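Local coordinates for protein TSC1 N-terminal domain (PDB 7A0M) that probably binds lysosomal phosphoinositides as the N-terminal domain of TSC1, a step tied to TSC complex translocation and mTORC1 regulation, at residues P321-Y326 with S369-K374; A59-A64 with F93-K98. All coordinates share one frame; numbering follows the deposited sequence.

Contact 1. Residues P321-Y326 with S369-K374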
# COMPACT_ATOMS: atom_id res chain seq x y z
N PRO B 321 9.77 16.22 11.87
CA PRO B 321 9.44 16.30 10.44
C PRO B 321 9.85 15.07 9.64
O PRO B 321 9.13 14.68 8.71
CB PRO B 321 10.20 17.55 9.98
CG PRO B 321 10.38 18.37 11.21
CD PRO B 321 10.57 17.38 12.32
N TYR B 322 10.98 14.45 9.96
CA TYR B 322 11.51 13.35 9.17
C TYR B 322 10.97 11.99 9.59
O TYR B 322 11.45 10.97 9.09
CB TYR B 322 13.04 13.34 9.24
CG TYR B 322 13.71 13.05 7.92
CD1 TYR B 322 13.63 13.95 6.86
CD2 TYR B 322 14.44 11.88 7.72
CE1 TYR B 322 14.24 13.69 5.65
CE2 TYR B 322 15.05 11.62 6.51
CZ TYR B 322 14.95 12.52 5.48
OH TYR B 322 15.56 12.26 4.28
N LEU B 323 9.98 11.96 10.48
CA LEU B 323 9.39 10.69 10.89
C LEU B 323 8.78 9.90 9.73
O LEU B 323 8.97 8.67 9.70
CB LEU B 323 8.34 10.94 11.98
CG LEU B 323 7.64 9.69 12.54
CD1 LEU B 323 8.66 8.74 13.16
CD2 LEU B 323 6.59 10.08 13.56
N PRO B 324 8.05 10.50 8.77
CA PRO B 324 7.52 9.68 7.66
C PRO B 324 8.60 8.96 6.87
O PRO B 324 8.41 7.80 6.49
CB PRO B 324 6.78 10.71 6.79
CG PRO B 324 6.42 11.80 7.73
CD PRO B 324 7.55 11.88 8.71
N GLU B 325 9.73 9.62 6.61
CA GLU B 325 10.82 8.96 5.90
C GLU B 325 11.42 7.82 6.73
O GLU B 325 11.92 6.85 6.17
CB GLU B 325 11.90 9.97 5.53
CG GLU B 325 11.45 11.04 4.53
CD GLU B 325 10.65 12.16 5.17
OE1 GLU B 325 10.28 12.03 6.36
OE2 GLU B 325 10.38 13.16 4.48
N TYR B 326 11.36 7.93 8.06
CA TYR B 326 11.86 6.86 8.91
C TYR B 326 10.96 5.63 8.83
O TYR B 326 11.46 4.50 8.80
CB TYR B 326 11.98 7.35 10.35
CG TYR B 326 12.66 6.37 11.29
CD1 TYR B 326 13.84 5.74 10.92
CD2 TYR B 326 12.13 6.10 12.54
CE1 TYR B 326 14.47 4.85 11.77
CE2 TYR B 326 12.76 5.21 13.40
CZ TYR B 326 13.92 4.59 13.01
OH TYR B 326 14.55 3.71 13.86
N SER B 369 -0.15 4.91 13.35
CA SER B 369 0.54 4.36 12.19
C SER B 369 -0.36 4.24 10.97
O SER B 369 0.12 3.89 9.89
CB SER B 369 1.12 2.98 12.53
OG SER B 369 2.08 3.07 13.56
N GLU B 370 -1.66 4.52 11.12
CA GLU B 370 -2.60 4.38 10.00
C GLU B 370 -2.24 5.30 8.85
O GLU B 370 -2.33 4.91 7.68
CB GLU B 370 -4.02 4.65 10.48
CG GLU B 370 -4.71 3.45 11.10
CD GLU B 370 -4.94 2.33 10.10
OE1 GLU B 370 -5.74 2.54 9.16
OE2 GLU B 370 -4.33 1.25 10.25
N ARG B 371 -1.82 6.54 9.15
CA ARG B 371 -1.53 7.49 8.08
C ARG B 371 -0.32 7.07 7.27
O ARG B 371 -0.24 7.37 6.07
CB ARG B 371 -1.33 8.89 8.66
CG ARG B 371 -0.21 9.00 9.69
CD ARG B 371 0.31 10.42 9.76
NE ARG B 371 1.25 10.61 10.86
CZ ARG B 371 2.05 11.67 10.99
NH1 ARG B 371 2.03 12.63 10.07
NH2 ARG B 371 2.87 11.76 12.02
N PHE B 372 0.65 6.39 7.89
CA PHE B 372 1.78 5.87 7.13
C PHE B 372 1.42 4.59 6.39
O PHE B 372 1.96 4.34 5.30
CB PHE B 372 2.97 5.63 8.06
CG PHE B 372 3.47 6.88 8.72
CD1 PHE B 372 3.63 8.05 7.99
CD2 PHE B 372 3.79 6.89 10.07
CE1 PHE B 372 4.09 9.20 8.60
CE2 PHE B 372 4.25 8.04 10.68
CZ PHE B 372 4.40 9.20 9.94
N ARG B 373 0.53 3.77 6.95
CA ARG B 373 0.08 2.57 6.26
C ARG B 373 -0.58 2.92 4.93
O ARG B 373 -0.35 2.25 3.91
CB ARG B 373 -0.89 1.78 7.13
CG ARG B 373 -1.38 0.50 6.49
CD ARG B 373 -2.52 -0.13 7.28
NE ARG B 373 -3.69 0.73 7.36
CZ ARG B 373 -4.56 0.91 6.37
NH1 ARG B 373 -4.40 0.28 5.21
NH2 ARG B 373 -5.60 1.71 6.53
N LYS B 374 -1.39 3.98 4.92
CA LYS B 374 -2.08 4.42 3.72
C LYS B 374 -1.15 5.06 2.70
O LYS B 374 -1.62 5.51 1.64
CB LYS B 374 -3.18 5.42 4.09
CG LYS B 374 -4.24 4.87 5.03
CD LYS B 374 -5.30 5.92 5.32
CE LYS B 374 -6.28 5.44 6.38
NZ LYS B 374 -7.24 6.52 6.76
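This is a helix-to-helix packing contact in the all-helical TSC1 N-terminal domain: L323 and P324, in the first turn of helix 323-333, meet F372 near the C-terminal end of helix 357-373. The meeting is apolar. P324 CB lies 3.6 Å from F372 CE1, and the proline ring comes at the phenyl obliquely. L323 adds a looser touch, its CG 4.2 Å from F372 CZ, the two side chains crossing at about a right angle. With CG set opposite the carbonyl carbon (chi1 -62°), F372 sends its ring across to helix 323-333. R371 flanks that ring from the same helix: its CG stands over the centre of one phenyl face, and F372 CZ sits above the rim of the guanidinium. Replacing F372 by an alanine is likely to open a gap beside P324 and L323 and to leave the R371 chain without the ring it lies along. On the same helix, R373 grips E370 side-on, NH2 to OE1 at 2.8 Å and NE to OE2 at 3.0 Å, while R373 NH1 reaches L378 O of the second subunit. Y274 of helix 267-278 packs on both L323 and F372, F327 adds a second ring beside F372, and P321 and Y322 touch helix 242-255.

Contact 2. Residues A59-A64 with F93-K98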
# COMPACT_ATOMS: atom_id res chain seq x y z
N ALA B 59 63.97 28.29 9.79
CA ALA B 59 64.69 29.56 9.92
C ALA B 59 64.09 30.62 9.02
O ALA B 59 63.91 31.77 9.43
CB ALA B 59 66.17 29.37 9.62
N ILE B 60 63.81 30.27 7.76
CA ILE B 60 63.22 31.22 6.82
C ILE B 60 61.88 31.71 7.35
O ILE B 60 61.57 32.91 7.33
CB ILE B 60 63.07 30.58 5.43
CG1 ILE B 60 64.44 30.31 4.80
CG2 ILE B 60 62.24 31.46 4.52
CD1 ILE B 60 64.37 29.47 3.54
N TRP B 61 61.06 30.77 7.84
CA TRP B 61 59.75 31.11 8.38
C TRP B 61 59.87 32.08 9.55
O TRP B 61 59.12 33.06 9.64
CB TRP B 61 59.03 29.83 8.80
CG TRP B 61 57.72 30.05 9.50
CD1 TRP B 61 57.48 30.03 10.84
CD2 TRP B 61 56.45 30.31 8.87
NE1 TRP B 61 56.15 30.26 11.09
CE2 TRP B 61 55.50 30.44 9.90
CE3 TRP B 61 56.04 30.45 7.54
CZ2 TRP B 61 54.15 30.70 9.64
CZ3 TRP B 61 54.71 30.71 7.29
CH2 TRP B 61 53.78 30.84 8.33
N ASP B 62 60.79 31.81 10.48
CA ASP B 62 60.94 32.67 11.65
C ASP B 62 61.47 34.05 11.26
O ASP B 62 60.87 35.08 11.61
CB ASP B 62 61.86 32.03 12.68
CG ASP B 62 61.84 32.75 14.01
OD1 ASP B 62 60.77 32.81 14.65
OD2 ASP B 62 62.90 33.27 14.42
N LYS B 63 62.59 34.10 10.54
CA LYS B 63 63.25 35.38 10.30
C LYS B 63 62.63 36.17 9.16
O LYS B 63 62.80 37.40 9.12
CB LYS B 63 64.74 35.18 10.03
CG LYS B 63 65.51 34.54 11.18
CD LYS B 63 66.98 34.31 10.80
CE LYS B 63 67.77 33.71 11.95
NZ LYS B 63 69.15 33.32 11.54
N ALA B 64 61.94 35.52 8.23
CA ALA B 64 61.51 36.19 7.01
C ALA B 64 60.03 36.05 6.68
O ALA B 64 59.51 36.89 5.94
CB ALA B 64 62.33 35.69 5.81
N PHE B 93 53.21 16.90 8.55
CA PHE B 93 52.12 17.28 9.45
C PHE B 93 52.51 18.48 10.31
O PHE B 93 51.69 19.38 10.53
CB PHE B 93 51.74 16.10 10.34
CG PHE B 93 50.70 16.43 11.37
CD1 PHE B 93 49.36 16.52 11.03
CD2 PHE B 93 51.05 16.66 12.69
CE1 PHE B 93 48.40 16.82 11.97
CE2 PHE B 93 50.10 16.97 13.64
CZ PHE B 93 48.77 17.05 13.28
N GLN B 94 53.75 18.51 10.80
CA GLN B 94 54.21 19.63 11.61
C GLN B 94 54.10 20.95 10.85
O GLN B 94 53.75 21.98 11.43
CB GLN B 94 55.65 19.39 12.05
CG GLN B 94 55.80 18.31 13.10
CD GLN B 94 57.25 17.90 13.31
OE1 GLN B 94 58.17 18.63 12.96
NE2 GLN B 94 57.44 16.71 13.85
N TRP B 95 54.38 20.93 9.55
CA TRP B 95 54.26 22.15 8.76
C TRP B 95 52.80 22.47 8.46
O TRP B 95 52.39 23.62 8.56
CB TRP B 95 55.07 22.01 7.47
CG TRP B 95 56.53 22.30 7.67
CD1 TRP B 95 57.55 21.40 7.64
CD2 TRP B 95 57.12 23.57 7.96
NE1 TRP B 95 58.75 22.03 7.87
CE2 TRP B 95 58.51 23.36 8.07
CE3 TRP B 95 56.62 24.86 8.12
CZ2 TRP B 95 59.40 24.40 8.34
CZ3 TRP B 95 57.50 25.89 8.39
CH2 TRP B 95 58.88 25.65 8.50
N TRP B 96 52.02 21.45 8.09
CA TRP B 96 50.59 21.63 7.90
C TRP B 96 49.93 22.13 9.18
O TRP B 96 49.11 23.05 9.15
CB TRP B 96 49.97 20.32 7.41
CG TRP B 96 48.52 20.41 7.03
CD1 TRP B 96 48.01 20.51 5.77
CD2 TRP B 96 47.39 20.30 7.91
NE1 TRP B 96 46.64 20.53 5.81
CE2 TRP B 96 46.23 20.40 7.11
CE3 TRP B 96 47.25 20.16 9.29
CZ2 TRP B 96 44.95 20.35 7.65
CZ3 TRP B 96 45.97 20.11 9.82
CH2 TRP B 96 44.84 20.21 9.01
N ASP B 97 50.29 21.53 10.32
CA ASP B 97 49.78 21.99 11.61
C ASP B 97 50.22 23.42 11.89
O ASP B 97 49.45 24.22 12.45
CB ASP B 97 50.27 21.06 12.72
CG ASP B 97 49.52 21.24 14.02
OD1 ASP B 97 48.65 22.13 14.11
OD2 ASP B 97 49.81 20.49 14.98
N LYS B 98 51.45 23.76 11.51
CA LYS B 98 51.99 25.09 11.79
C LYS B 98 51.33 26.17 10.92
O LYS B 98 51.18 27.31 11.37
CB LYS B 98 53.50 25.06 11.60
CG LYS B 98 54.26 26.31 11.96
CD LYS B 98 55.74 26.06 11.72
CE LYS B 98 56.59 27.21 12.20
NZ LYS B 98 56.44 27.47 13.65
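W61 of helix 45-65 and K98 of helix 89-105 run past each other in opposite directions, each spanning part of a wide gap: their CA atoms, the nearest pair across the contact, are 10.4 Å apart. Both side chains leave the backbone with CG anti to N, W61 at chi1 175° and K98 at chi1 -174°, which directs each of them at the other helix. K98 stays extended through its first three torsions, and this brings its CD over one face of the W61 indole and its CE above the plane just outside the CD1-NE1 side of the five-membered ring, with CE 3.3 Å from W61 CD1. W61 NE1 stands equally close to K98 CE. Only the last torsion bends, and chi4 of 60° carries NZ out past that rim, 3.8 Å from W61 NE1. W95 closes the contact from one turn earlier on helix 89-105. Its indole turns its six-membered end to W61, and W61 CB approaches CH2 at 4.2 Å, at the ring's edge and near its plane. Helix 69-81 fills in between, Y72 and F75 meeting the W61 ring and F75 also the W95 ring, while K98 packs on L58 and W95 on L57. The junction is therefore made by two indoles, the W61 CB and the methylene part of a lysine. The opposite charge on D62 OD1 is 6.9 Å from K98 NZ, too far for a salt bridge, though it may still favour the amine at this end of the indole.

Overall arrangement
Contact 1 and contact 2 stand on opposite sides of the chain's centre, their own centres about 56 Å apart, and they share no helix. Each joins two helices by apolar side-chain packing of similar extent, but the settings differ. Contact 2 is buried among the N-terminal helices, uses large indoles, and spans its wide helix separation with an aliphatic lysine chain and help from an intervening helix. Contact 1 is only partly buried, brings its backbones closer, and relies on a single phenyl ring with a proline and a leucine. The R373-E370 salt bridge beside it lies against the second subunit, whereas no other chain of the assembly touches the segments of contact 2.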